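Local coordinates for protein ATP-dependent DNA helicase RecQ (Porphyromonas gingivalis, PDB 3IUO) that probably unwinds duplex DNA in the 3'-5' direction using ATP, as a RecQ-family helicase of which this chain is the C-terminal domain, at residues V26-I29 with D30-V33; L44-P47 with E48-E52; Y104-E107 with E108-V112; D91-E94 with E95-E99. All coordinates share one frame; numbering follows the deposited sequence.

Contact 1: residues V26-I29 with D30-V33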
loop_
_atom_site.group_PDB
_atom_site.type_symbol
_atom_site.label_atom_id
_atom_site.label_comp_id
_atom_site.label_asym_id
_atom_site.label_seq_id
_atom_site.Cartn_x
_atom_site.Cartn_y
_atom_site.Cartn_z
ATOM N N VAL B 26 -20.554 3.479 8.229
ATOM C CA VAL B 26 -20.659 2.038 7.990
ATOM C C VAL B 26 -22.129 1.632 7.907
ATOM O O VAL B 26 -22.520 0.867 7.036
ATOM C CB VAL B 26 -19.908 1.260 9.084
ATOM C CG1 VAL B 26 -20.197 -0.242 8.970
ATOM C CG2 VAL B 26 -18.420 1.528 8.974
ATOM N N GLN B 27 -22.945 2.181 8.806
ATOM C CA GLN B 27 -24.371 1.858 8.800
ATOM C C GLN B 27 -25.029 2.367 7.524
ATOM O O GLN B 27 -25.851 1.662 6.926
ATOM C CB GLN B 27 -25.050 2.434 10.042
ATOM C CG GLN B 27 -24.621 1.738 11.329
ATOM C CD GLN B 27 -25.190 2.385 12.591
ATOM O OE1 GLN B 27 -25.566 3.565 12.596
ATOM N NE2 GLN B 27 -25.230 1.617 13.674
ATOM N N GLN B 28 -24.663 3.588 7.113
ATOM C CA GLN B 28 -25.166 4.173 5.866
ATOM C C GLN B 28 -24.804 3.317 4.651
ATOM O O GLN B 28 -25.640 3.069 3.776
ATOM C CB GLN B 28 -24.681 5.615 5.684
ATOM C CG GLN B 28 -25.452 6.618 6.555
ATOM C CD GLN B 28 -24.723 7.942 6.655
ATOM O OE1 GLN B 28 -23.561 8.005 7.094
ATOM N NE2 GLN B 28 -25.387 9.004 6.248
ATOM N N ILE B 29 -23.567 2.832 4.617
ATOM C CA ILE B 29 -23.134 2.036 3.485
ATOM C C ILE B 29 -23.897 0.723 3.485
ATOM O O ILE B 29 -24.323 0.256 2.436
ATOM C CB ILE B 29 -21.617 1.800 3.495
ATOM C CG1 ILE B 29 -20.872 3.106 3.120
ATOM C CG2 ILE B 29 -21.233 0.675 2.523
ATOM C CD1 ILE B 29 -19.371 3.070 3.374
ATOM N N ASP B 30 -24.115 0.148 4.667
ATOM C CA ASP B 30 -24.871 -1.100 4.760
ATOM C C ASP B 30 -26.295 -0.916 4.247
ATOM O O ASP B 30 -26.873 -1.846 3.678
ATOM C CB ASP B 30 -24.894 -1.625 6.197
ATOM C CG ASP B 30 -25.418 -3.065 6.296
ATOM O OD1 ASP B 30 -25.461 -3.797 5.282
ATOM O OD2 ASP B 30 -25.802 -3.478 7.410
ATOM N N ARG B 31 -26.833 0.286 4.459
ATOM C CA ARG B 31 -28.185 0.649 4.014
ATOM C C ARG B 31 -28.196 1.156 2.571
ATOM O O ARG B 31 -29.223 1.638 2.097
ATOM C CB ARG B 31 -28.830 1.703 4.933
ATOM C CG ARG B 31 -29.052 1.254 6.380
ATOM C CD ARG B 31 -29.968 2.174 7.193
ATOM N NE ARG B 31 -29.927 3.592 6.802
ATOM C CZ ARG B 31 -29.215 4.543 7.413
ATOM N NH1 ARG B 31 -28.453 4.261 8.466
ATOM N NH2 ARG B 31 -29.276 5.796 6.969
ATOM N N LYS B 32 -27.064 1.056 1.881
ATOM C CA LYS B 32 -26.972 1.381 0.454
ATOM C C LYS B 32 -27.273 2.855 0.144
ATOM O O LYS B 32 -27.935 3.179 -0.852
ATOM C CB LYS B 32 -27.852 0.432 -0.385
ATOM C CG LYS B 32 -27.208 -0.879 -0.831
ATOM C CD LYS B 32 -26.368 -1.610 0.209
ATOM C CE LYS B 32 -26.463 -3.139 0.022
ATOM N NZ LYS B 32 -25.124 -3.805 -0.072
ATOM N N VAL B 33 -26.837 3.741 1.034
ATOM C CA VAL B 33 -26.957 5.188 0.817
ATOM C C VAL B 33 -25.794 5.595 -0.098
ATOM O O VAL B 33 -24.664 5.190 0.137
ATOM C CB VAL B 33 -26.873 5.965 2.153
ATOM C CG1 VAL B 33 -26.989 7.466 1.929
ATOM C CG2 VAL B 33 -27.958 5.493 3.099
HETATM O O HOH W 1 -23.318 -2.087 1.360
#
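Val33 N donates to Gln28 O at 3.1 Å, and this nearly straight bond (169° at the hydrogen) closes the last turn of helix 15-30. Inside that wrap Lys32 N reaches Ile29 O at 2.9 Å. This donor stands well above the carbonyl plane, not on a lone pair. Two ordinary helical bonds come before the pair, from Asp30 N to Val26 O and from Arg31 N to Gln27 O.

Water gives Ile29 O a second partner. Water 1 donates to it at 2.8 Å and accepts from Lys32 NZ at 2.9 Å. The lysine chain is bent at chi2 and again further out, which brings the amine back beside the helix end.

The aliphatic part of Gln28 packs against Val33. Val33 CB and CG2 both lie 4.2 Å from Gln28 CB. Both side chains also touch Ile38 of helix 35-41. Ile29 faces the interior, against Ile38, Ile63 and Ile65.

Arg31 folds back over the last turn. Its chain bends at chi3 (-31°), its NH2 comes 3.9 Å from Gln28 CG, and one guanidinium face lies over Gln28 CA, offset toward the rim.

Lys32 has positive phi (63°) and is the C' residue. The paired bonds from Val33 and Lys32 make a Schellman motif, which here ends the helix before helix 35-41 in the helix-turn-helix region.

Contact 2: residues L44-P47 with E48-E52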
loop_
_atom_site.group_PDB
_atom_site.type_symbol
_atom_site.label_atom_id
_atom_site.label_comp_id
_atom_site.label_asym_id
_atom_site.label_seq_id
_atom_site.Cartn_x
_atom_site.Cartn_y
_atom_site.Cartn_z
ATOM N N LEU B 44 -19.102 16.638 4.695
ATOM C CA LEU B 44 -17.813 16.332 4.086
ATOM C C LEU B 44 -17.860 16.584 2.587
ATOM O O LEU B 44 -18.910 16.411 1.957
ATOM C CB LEU B 44 -17.451 14.856 4.334
ATOM C CG LEU B 44 -17.351 14.339 5.769
ATOM C CD1 LEU B 44 -17.185 12.809 5.754
ATOM C CD2 LEU B 44 -16.218 14.996 6.544
ATOM N N ASP B 45 -16.733 16.993 1.999
ATOM C CA ASP B 45 -16.642 16.938 0.542
ATOM C C ASP B 45 -16.287 15.496 0.161
ATOM O O ASP B 45 -15.959 14.675 1.040
ATOM C CB ASP B 45 -15.711 18.000 -0.076
ATOM C CG ASP B 45 -14.261 17.823 0.284
ATOM O OD1 ASP B 45 -13.484 18.785 0.078
ATOM O OD2 ASP B 45 -13.868 16.732 0.733
ATOM N N PHE B 46 -16.393 15.169 -1.123
ATOM C CA PHE B 46 -16.246 13.774 -1.534
ATOM C C PHE B 46 -14.884 13.167 -1.161
ATOM O O PHE B 46 -14.820 12.074 -0.582
ATOM C CB PHE B 46 -16.568 13.579 -3.022
ATOM C CG PHE B 46 -16.864 12.153 -3.374
ATOM C CD1 PHE B 46 -18.059 11.570 -2.987
ATOM C CD2 PHE B 46 -15.942 11.388 -4.067
ATOM C CE1 PHE B 46 -18.328 10.246 -3.283
ATOM C CE2 PHE B 46 -16.198 10.065 -4.365
ATOM C CZ PHE B 46 -17.402 9.489 -3.985
ATOM N N PRO B 47 -13.785 13.883 -1.461
ATOM C CA PRO B 47 -12.492 13.302 -1.095
ATOM C C PRO B 47 -12.312 13.080 0.405
ATOM O O PRO B 47 -11.667 12.095 0.798
ATOM C CB PRO B 47 -11.491 14.334 -1.610
ATOM C CG PRO B 47 -12.206 15.017 -2.694
ATOM C CD PRO B 47 -13.615 15.124 -2.235
ATOM N N GLU B 48 -12.881 13.958 1.226
ATOM C CA GLU B 48 -12.861 13.767 2.673
ATOM C C GLU B 48 -13.645 12.517 3.058
ATOM O O GLU B 48 -13.228 11.784 3.949
ATOM C CB GLU B 48 -13.441 14.971 3.412
ATOM C CG GLU B 48 -12.571 16.233 3.387
ATOM C CD GLU B 48 -13.304 17.491 3.875
ATOM O OE1 GLU B 48 -14.554 17.549 3.829
ATOM O OE2 GLU B 48 -12.618 18.447 4.284
ATOM N N LEU B 49 -14.777 12.283 2.407
ATOM C CA LEU B 49 -15.515 11.036 2.672
ATOM C C LEU B 49 -14.662 9.813 2.309
ATOM O O LEU B 49 -14.579 8.852 3.081
ATOM C CB LEU B 49 -16.865 11.021 1.947
ATOM C CG LEU B 49 -17.627 9.709 2.167
ATOM C CD1 LEU B 49 -17.904 9.423 3.649
ATOM C CD2 LEU B 49 -18.871 9.736 1.366
ATOM N N LEU B 50 -14.020 9.860 1.142
ATOM C CA LEU B 50 -13.142 8.782 0.725
ATOM C C LEU B 50 -12.084 8.493 1.774
ATOM O O LEU B 50 -11.791 7.317 2.044
ATOM C CB LEU B 50 -12.495 9.063 -0.639
ATOM C CG LEU B 50 -13.424 9.056 -1.864
ATOM C CD1 LEU B 50 -12.668 9.539 -3.095
ATOM C CD2 LEU B 50 -14.039 7.692 -2.115
ATOM N N SER B 51 -11.521 9.556 2.364
ATOM C CA SER B 51 -10.505 9.366 3.401
ATOM C C SER B 51 -11.064 8.633 4.613
ATOM O O SER B 51 -10.402 7.769 5.179
ATOM C CB SER B 51 -9.874 10.677 3.792
ATOM O OG SER B 51 -9.162 11.225 2.698
ATOM N N GLU B 52 -12.287 8.977 5.009
ATOM C CA GLU B 52 -12.918 8.268 6.133
ATOM C C GLU B 52 -13.228 6.805 5.816
ATOM O O GLU B 52 -12.996 5.920 6.647
ATOM C CB GLU B 52 -14.214 8.954 6.554
ATOM C CG GLU B 52 -14.037 10.403 6.971
ATOM C CD GLU B 52 -13.297 10.588 8.286
ATOM O OE1 GLU B 52 -13.177 9.623 9.069
ATOM O OE2 GLU B 52 -12.863 11.730 8.556
#
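A capping box starts helix 46-58 in the helix-turn-helix region, with Asp45 as N-cap and Glu48 as its partner. Each residue gives its backbone N-H to the other's carboxylate. Glu48 N donates to Asp45 OD2 at 3.0 Å, almost in line with the C-O bond. Asp45 N donates to Glu48 OE1 at 2.9 Å, on the anti side and somewhat out of the carboxylate plane.

The torsions set up the exchange. Asp45 CG sits between the backbone N and the carbonyl carbon (chi1 66°), which turns OD2 over the first turn. The extended Glu48 chain brings OE1 back to Asp45 N. The two side chains cross at about a right angle, and their carboxylate planes are 42° apart. Asp45 OD2 and Glu48 OE1 are only 3.3 Å apart. Their like charges are probably eased by the two N-H donors and the helix N-terminus.

Leu44 packs beside the box. Its CD1 lies 4.1 Å from Leu49 CD1, and its CB and CD2 border Glu48 OE1. Phe46 CE2 meets Leu50 CD1, one turn further along, at 3.8 Å.

Leu50 also touches Arg110 and Leu111 of helix 106-121. Leu49 packs on Ile25 of helix 15-30 and on Leu35 and Ile38 of helix 35-41, and so joins the capped turn to the two preceding helices of the helix-turn-helix region.

Contact 3: residues Y104-E107 with E108-V112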
loop_
_atom_site.group_PDB
_atom_site.type_symbol
_atom_site.label_atom_id
_atom_site.label_comp_id
_atom_site.label_asym_id
_atom_site.label_seq_id
_atom_site.Cartn_x
_atom_site.Cartn_y
_atom_site.Cartn_z
ATOM N N TYR B 104 -7.433 7.271 -15.672
ATOM C CA TYR B 104 -8.435 7.262 -14.603
ATOM C C TYR B 104 -8.158 8.327 -13.563
ATOM O O TYR B 104 -7.005 8.642 -13.266
ATOM C CB TYR B 104 -8.487 5.880 -13.959
ATOM C CG TYR B 104 -8.621 4.803 -14.993
ATOM C CD1 TYR B 104 -9.780 4.695 -15.766
ATOM C CD2 TYR B 104 -7.579 3.929 -15.250
ATOM C CE1 TYR B 104 -9.898 3.705 -16.753
ATOM C CE2 TYR B 104 -7.689 2.941 -16.228
ATOM C CZ TYR B 104 -8.845 2.838 -16.972
ATOM O OH TYR B 104 -8.954 1.870 -17.946
ATOM N N SER B 105 -9.226 8.900 -13.031
ATOM C CA SER B 105 -9.104 9.926 -12.011
ATOM C C SER B 105 -8.692 9.330 -10.668
ATOM O O SER B 105 -8.869 8.130 -10.405
ATOM C CB SER B 105 -10.419 10.691 -11.858
ATOM O OG SER B 105 -11.425 9.890 -11.236
ATOM N N GLU B 106 -8.170 10.192 -9.809
ATOM C CA GLU B 106 -7.841 9.793 -8.442
ATOM C C GLU B 106 -9.079 9.236 -7.729
ATOM O O GLU B 106 -8.989 8.214 -7.046
ATOM C CB GLU B 106 -7.288 10.977 -7.667
ATOM C CG GLU B 106 -6.731 10.591 -6.291
ATOM C CD GLU B 106 -6.027 11.749 -5.592
ATOM O OE1 GLU B 106 -6.050 11.801 -4.344
ATOM O OE2 GLU B 106 -5.449 12.606 -6.290
ATOM N N GLU B 107 -10.227 9.887 -7.892
ATOM C CA GLU B 107 -11.453 9.379 -7.268
ATOM C C GLU B 107 -11.884 7.998 -7.758
ATOM O O GLU B 107 -12.313 7.149 -6.945
ATOM C CB GLU B 107 -12.591 10.385 -7.367
ATOM C CG GLU B 107 -12.344 11.566 -6.461
ATOM C CD GLU B 107 -13.404 12.624 -6.555
ATOM O OE1 GLU B 107 -14.476 12.348 -7.131
ATOM O OE2 GLU B 107 -13.164 13.733 -6.022
ATOM N N GLU B 108 -11.780 7.759 -9.061
ATOM C CA GLU B 108 -12.128 6.427 -9.577
ATOM C C GLU B 108 -11.222 5.365 -8.975
ATOM O O GLU B 108 -11.699 4.314 -8.542
ATOM C CB GLU B 108 -11.991 6.383 -11.086
ATOM C CG GLU B 108 -13.112 7.040 -11.830
ATOM C CD GLU B 108 -12.841 7.047 -13.328
ATOM O OE1 GLU B 108 -11.833 7.668 -13.767
ATOM O OE2 GLU B 108 -13.630 6.426 -14.067
ATOM N N ILE B 109 -9.926 5.673 -8.931
ATOM C CA ILE B 109 -8.911 4.745 -8.460
ATOM C C ILE B 109 -9.093 4.502 -6.967
ATOM O O ILE B 109 -9.036 3.340 -6.526
ATOM C CB ILE B 109 -7.484 5.242 -8.772
ATOM C CG1 ILE B 109 -7.239 5.215 -10.285
ATOM C CG2 ILE B 109 -6.462 4.360 -8.050
ATOM C CD1 ILE B 109 -5.979 5.958 -10.703
ATOM N N ARG B 110 -9.332 5.574 -6.201
ATOM C CA ARG B 110 -9.602 5.413 -4.772
ATOM C C ARG B 110 -10.825 4.533 -4.479
ATOM O O ARG B 110 -10.778 3.690 -3.573
ATOM C CB ARG B 110 -9.745 6.758 -4.059
ATOM C CG ARG B 110 -8.431 7.484 -4.004
ATOM C CD ARG B 110 -8.611 8.879 -3.444
ATOM N NE ARG B 110 -8.776 8.858 -1.989
ATOM C CZ ARG B 110 -9.041 9.927 -1.252
ATOM N NH1 ARG B 110 -9.238 11.111 -1.825
ATOM N NH2 ARG B 110 -9.119 9.831 0.064
ATOM N N LEU B 111 -11.927 4.726 -5.220
ATOM C CA LEU B 111 -13.125 3.910 -5.042
ATOM C C LEU B 111 -12.853 2.431 -5.287
ATOM O O LEU B 111 -13.293 1.571 -4.512
ATOM C CB LEU B 111 -14.251 4.397 -5.968
ATOM C CG LEU B 111 -14.950 5.669 -5.462
ATOM C CD1 LEU B 111 -15.887 6.252 -6.554
ATOM C CD2 LEU B 111 -15.784 5.430 -4.175
ATOM N N VAL B 112 -12.176 2.117 -6.385
ATOM C CA VAL B 112 -11.972 0.720 -6.715
ATOM C C VAL B 112 -10.992 0.115 -5.719
ATOM O O VAL B 112 -11.143 -1.060 -5.388
ATOM C CB VAL B 112 -11.502 0.513 -8.165
ATOM C CG1 VAL B 112 -11.294 -0.975 -8.486
ATOM C CG2 VAL B 112 -12.550 1.085 -9.091
#
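The C-terminal helix 106-121 begins with a capping box formed by Ser105, the N-cap, and Glu108. Glu108 N donates to Ser105 OG at 3.1 Å. In return Ser105 N donates to Glu108 OE1 at 3.0 Å, using the anti lone pair of that oxygen. Ser105 OG adds a weak bond to the same OE1 at 3.4 Å. Ser105 OG lies between its backbone N and carbonyl carbon (chi1 71°), and from there it can meet both groups of Glu108.

The glutamate is held at both oxygens. OE1 serves the box, and OE2 bonds to His77 of helix 75-87. This should fix the rotation of the carboxylate.

Tyr104 lies beside the cap, with Glu108 OE1 at its ring edge, near the ring plane. The ring and carboxylate planes are 68° apart. Tyr104 CB also packs on Ile109 CG1 at 3.9 Å. The tyrosine ring meets His77 edge-to-face.

Glu106 and Arg110 run side by side and point the same way. Glu106 CG touches Arg110 CD at 3.8 Å. The charges stay apart: Glu106 OE1 is 4.1 Å from Arg110 NH1 and well out of the guanidinium plane, with no N-H aimed at it. The arginine is held elsewhere, in a salt bridge from NE to Glu54 and a hydrogen bond from NH2 to Ser51. Both partners lie on helix 46-58.

Ile109 turns into the interior, against Phe85. A serine N-cap trading bonds with a glutamate three residues on is a classic capping box.

Contact 4: residues D91-E94 with E95-E99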
loop_
_atom_site.group_PDB
_atom_site.type_symbol
_atom_site.label_atom_id
_atom_site.label_comp_id
_atom_site.label_asym_id
_atom_site.label_seq_id
_atom_site.Cartn_x
_atom_site.Cartn_y
_atom_site.Cartn_z
ATOM N N ASP B 91 -0.513 -2.020 -2.937
ATOM C CA ASP B 91 -1.800 -1.376 -3.135
ATOM C C ASP B 91 -1.737 0.139 -3.138
ATOM O O ASP B 91 -2.765 0.799 -3.284
ATOM C CB ASP B 91 -2.846 -1.830 -2.085
ATOM C CG ASP B 91 -2.426 -1.463 -0.643
ATOM O OD1 ASP B 91 -2.308 -0.262 -0.315
ATOM O OD2 ASP B 91 -2.202 -2.401 0.148
ATOM N N SER B 92 -0.532 0.691 -3.028
ATOM C CA SER B 92 -0.326 2.121 -2.834
ATOM C C SER B 92 -1.071 2.985 -3.848
ATOM O O SER B 92 -1.042 2.693 -5.048
ATOM C CB SER B 92 1.188 2.369 -2.865
ATOM O OG SER B 92 1.571 3.491 -3.623
ATOM N N LEU B 93 -1.724 4.063 -3.376
ATOM C CA LEU B 93 -2.380 4.978 -4.307
ATOM C C LEU B 93 -1.356 5.660 -5.215
ATOM O O LEU B 93 -1.614 5.852 -6.396
ATOM C CB LEU B 93 -3.207 6.051 -3.575
ATOM C CG LEU B 93 -3.993 7.045 -4.451
ATOM C CD1 LEU B 93 -5.011 6.366 -5.368
ATOM C CD2 LEU B 93 -4.698 8.137 -3.637
ATOM N N GLU B 94 -0.205 6.016 -4.648
ATOM C CA GLU B 94 0.887 6.652 -5.416
ATOM C C GLU B 94 1.315 5.791 -6.597
ATOM O O GLU B 94 1.452 6.291 -7.729
ATOM C CB GLU B 94 2.102 6.991 -4.532
ATOM C CG GLU B 94 3.200 7.776 -5.274
ATOM C CD GLU B 94 4.363 8.233 -4.381
ATOM O OE1 GLU B 94 4.137 8.525 -3.189
ATOM O OE2 GLU B 94 5.505 8.326 -4.891
ATOM N N GLU B 95 1.504 4.498 -6.356
ATOM C CA GLU B 95 1.889 3.599 -7.442
ATOM C C GLU B 95 0.765 3.413 -8.443
ATOM O O GLU B 95 1.011 3.406 -9.660
ATOM C CB GLU B 95 2.372 2.253 -6.897
ATOM C CG GLU B 95 3.640 2.371 -6.060
ATOM C CD GLU B 95 4.846 2.895 -6.822
ATOM O OE1 GLU B 95 5.093 2.420 -7.964
ATOM O OE2 GLU B 95 5.565 3.757 -6.251
ATOM N N ALA B 96 -0.481 3.321 -7.939
ATOM C CA ALA B 96 -1.643 3.190 -8.830
ATOM C C ALA B 96 -1.755 4.395 -9.772
ATOM O O ALA B 96 -1.976 4.230 -10.968
ATOM C CB ALA B 96 -2.946 2.999 -8.026
HETATM N N MSE B 97 -1.587 5.591 -9.217
HETATM C CA MSE B 97 -1.617 6.854 -9.995
HETATM C C MSE B 97 -0.521 6.913 -11.071
HETATM O O MSE B 97 -0.750 7.440 -12.167
HETATM C CB MSE B 97 -1.494 8.069 -9.060
HETATM C CG MSE B 97 -2.703 8.396 -8.210
HETATM SE SE MSE B 97 -4.167 9.010 -9.299
HETATM C CE MSE B 97 -3.454 10.724 -9.952
ATOM N N GLN B 98 0.670 6.404 -10.740
ATOM C CA GLN B 98 1.794 6.366 -11.679
ATOM C C GLN B 98 1.431 5.452 -12.836
ATOM O O GLN B 98 1.704 5.755 -14.003
ATOM C CB GLN B 98 3.030 5.844 -10.951
ATOM C CG GLN B 98 4.334 5.882 -11.718
ATOM C CD GLN B 98 5.443 5.256 -10.912
ATOM O OE1 GLN B 98 6.216 5.958 -10.256
ATOM N NE2 GLN B 98 5.514 3.924 -10.928
ATOM N N GLU B 99 0.780 4.339 -12.506
ATOM C CA GLU B 99 0.450 3.340 -13.514
ATOM C C GLU B 99 -0.848 3.653 -14.274
ATOM O O GLU B 99 -0.947 3.348 -15.474
ATOM C CB GLU B 99 0.415 1.933 -12.900
ATOM C CG GLU B 99 1.736 1.460 -12.211
ATOM C CD GLU B 99 2.977 1.537 -13.114
ATOM O OE1 GLU B 99 2.862 1.247 -14.317
ATOM O OE2 GLU B 99 4.077 1.869 -12.610
#
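Ser92 and Glu95 meet with the serine hydroxyl turned over the first turn of helix 93-100. Ser92 OG accepts from Glu95 N at 2.9 Å, in a nearly straight bond (167°). The same oxygen lies 3.4 Å from Glu95 CG. Glu95 bends at chi2 (-62°). Its carboxylate therefore swings away from Ser92 N, which bonds instead to Thr90 OG1.

Ser92 is thus the N-cap of this helix. The cap is one-way: the serine side chain receives the Glu95 N-H, but Glu95 does not return the bond as it would in a capping box. Behind the cap, Ala96 N donates to Ser92 O at 3.0 Å and Met97 N donates to Leu93 O at 2.8 Å.

Leu93 and selenomethionine Met97 lie side by side, one turn apart, and point the same way. The contact is loose, with Leu93 CD1 4.2 Å from Met97 CG. Leu93 reaches Ile109 and Arg110 of helix 106-121, and Ala96 touches Tyr84 and Phe85 of helix 75-87.

Further along, Gln98 NE2 donates to Glu99 OE2 at 3.0 Å, with the acceptor in the amide plane. Glu95 packs on Tyr58 of the second subunit, and Asp91 hydrogen-bonds to Thr90 and Asp91 of that subunit.

In the fold
The four contacts are three helix starts and one helix end. Contact 1 closes helix 15-30; contacts 2, 4 and 3 open helices 46-58, 93-100 and 106-121. Contacts 2 and 3 touch, with centres 13 Å apart: Ser51 OG lies 3.0 Å from Arg110 NH2, probably hydrogen-bonded, and Leu50 CD2 is 3.5 Å from Leu111 CD2. Contacts 3 and 4, centres 10 Å apart, meet through Ile109 CG2 and Leu93 CD1 at 3.6 Å. Contact 3 thus sits between the other two caps. Contact 1 lies farthest from contact 4, with centres 28 Å apart. It belongs to the same helix-turn-helix region as contact 2, but their nearest atoms are about 7 Å apart.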